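Local coordinates for protein putative PTS system, cellobiose-specific IIA component (Streptococcus mutans, PDB 3L8R) that probably relays phosphoryl groups as the IIA component of a cellobiose-specific sugar phosphotransferase system, working as a trimer thought to bind one magnesium ion, at residues Gln72-Leu77 / Asp98-Thr103. Residues are numbered along the deposited sequence; the frame is centred on the assembly and turned at random.
Sequences QAQTDL and DHLMTT
Gln74 reaches out from helix 53-82 and lays its whole side chain past one methyl of Leu100 on helix 91-118. That methyl, CD2, sits 3.4 Å from CB of Gln74 at the root of the side chain and 3.7 Å from CD, the amide carbon of Gln74. It thus touches both the aliphatic stem and the amide group, the two side chains crossing at a slant. The glutamine can do this because CG is anti to its backbone N (chi1 180°) and the chain stays extended beyond it, carrying the amide straight across to the other helix.

This is packing between two successive, antiparallel helices inside the three-helix subunit of the lactose/cellobiose IIA family. At the end, OE1 of Gln74 comes within 3.6 Å of SD of Met101, the two side chains meeting at about a right angle; CG of the methionine lies beside its backbone N (chi1 -59°), and the bend at chi2 (-74°) sets the sulfur near that oxygen. No hydrogen bond joins the two segments, whose CA atoms come nearest at Gln74 and Leu100, 8.4 Å apart. Leu100 also packs on Leu67 and Ala70 of helix 53-82 and on Ile30 of helix 20-49, which places it among all three helices. Gln74 additionally touches His95 of a neighbouring subunit, the predicted phosphohistidine, while Met101 packs on Asp98 of that same subunit, a predicted magnesium ligand shared around the trimer.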
# COMPACT_ATOMS: atom_id res chain seq x y z
N GLN A 72 -2.62 3.61 16.13
CA GLN A 72 -3.19 3.23 17.42
C GLN A 72 -4.59 2.69 17.26
O GLN A 72 -4.94 1.64 17.84
CB GLN A 72 -3.25 4.42 18.38
CG GLN A 72 -3.55 4.04 19.82
CD GLN A 72 -2.44 3.15 20.45
OE1 GLN A 72 -2.63 1.95 20.66
NE2 GLN A 72 -1.27 3.75 20.72
N ALA A 73 -5.40 3.39 16.48
CA ALA A 73 -6.77 2.96 16.31
C ALA A 73 -6.82 1.62 15.57
O ALA A 73 -7.58 0.75 15.97
CB ALA A 73 -7.57 4.00 15.63
N GLN A 74 -6.00 1.45 14.54
CA GLN A 74 -5.88 0.11 13.94
C GLN A 74 -5.40 -0.94 14.96
O GLN A 74 -5.91 -2.07 15.00
CB GLN A 74 -5.03 0.08 12.66
CG GLN A 74 -4.93 -1.31 12.08
CD GLN A 74 -4.20 -1.34 10.76
OE1 GLN A 74 -2.98 -1.50 10.69
NE2 GLN A 74 -4.94 -1.17 9.68
N THR A 75 -4.42 -0.57 15.78
CA THR A 75 -3.94 -1.55 16.74
C THR A 75 -5.03 -1.98 17.75
O THR A 75 -5.09 -3.17 18.13
CB THR A 75 -2.63 -1.12 17.44
OG1 THR A 75 -1.67 -0.76 16.45
CG2 THR A 75 -2.05 -2.27 18.24
N ASP A 76 -5.89 -1.04 18.13
CA ASP A 76 -6.94 -1.33 19.12
C ASP A 76 -7.92 -2.30 18.52
O ASP A 76 -8.37 -3.23 19.19
CB ASP A 76 -7.69 -0.06 19.56
CG ASP A 76 -6.83 0.92 20.35
OD1 ASP A 76 -5.71 0.55 20.82
OD2 ASP A 76 -7.27 2.08 20.49
N LEU A 77 -8.24 -2.09 17.24
CA LEU A 77 -9.13 -2.99 16.51
C LEU A 77 -8.57 -4.39 16.41
O LEU A 77 -9.26 -5.36 16.76
CB LEU A 77 -9.39 -2.47 15.12
CG LEU A 77 -10.23 -1.22 15.06
CD1 LEU A 77 -10.39 -0.91 13.60
CD2 LEU A 77 -11.57 -1.42 15.75
N ASP A 98 -6.41 0.68 4.17
CA ASP A 98 -5.51 0.82 3.02
C ASP A 98 -4.89 2.22 3.12
O ASP A 98 -3.76 2.45 2.70
CB ASP A 98 -6.24 0.75 1.66
CG ASP A 98 -6.72 -0.63 1.27
OD1 ASP A 98 -6.11 -1.72 1.63
OD2 ASP A 98 -7.76 -0.63 0.56
N HIS A 99 -5.64 3.18 3.64
CA HIS A 99 -5.11 4.52 3.72
C HIS A 99 -4.01 4.54 4.77
O HIS A 99 -2.92 5.07 4.53
CB HIS A 99 -6.22 5.51 4.06
CG HIS A 99 -6.11 6.79 3.30
ND1 HIS A 99 -5.13 7.74 3.56
CD2 HIS A 99 -6.83 7.27 2.24
CE1 HIS A 99 -5.25 8.74 2.70
NE2 HIS A 99 -6.28 8.48 1.90
N LEU A 100 -4.27 3.93 5.92
CA LEU A 100 -3.22 3.83 6.93
C LEU A 100 -1.96 3.15 6.38
O LEU A 100 -0.89 3.71 6.46
CB LEU A 100 -3.73 3.12 8.20
CG LEU A 100 -2.76 2.98 9.39
CD1 LEU A 100 -2.00 4.27 9.83
CD2 LEU A 100 -3.43 2.28 10.61
N MET A 101 -2.09 1.96 5.81
CA MET A 101 -0.89 1.19 5.48
C MET A 101 -0.19 1.76 4.24
O MET A 101 1.03 1.72 4.18
CB MET A 101 -1.24 -0.28 5.31
CG MET A 101 -1.88 -0.95 6.58
SD MET A 101 -0.68 -1.29 7.96
CE MET A 101 0.41 -2.50 7.13
N THR A 102 -0.90 2.34 3.27
CA THR A 102 -0.15 2.95 2.18
C THR A 102 0.51 4.24 2.63
O THR A 102 1.59 4.61 2.16
CB THR A 102 -0.93 3.13 0.86
OG1 THR A 102 -1.93 4.16 0.98
CG2 THR A 102 -1.57 1.82 0.38
N THR A 103 -0.12 4.90 3.58
CA THR A 103 0.42 6.17 4.05
C THR A 103 1.68 5.90 4.86
O THR A 103 2.69 6.59 4.69
CB THR A 103 -0.67 7.06 4.74
OG1 THR A 103 -1.59 7.50 3.73
CG2 THR A 103 -0.05 8.31 5.41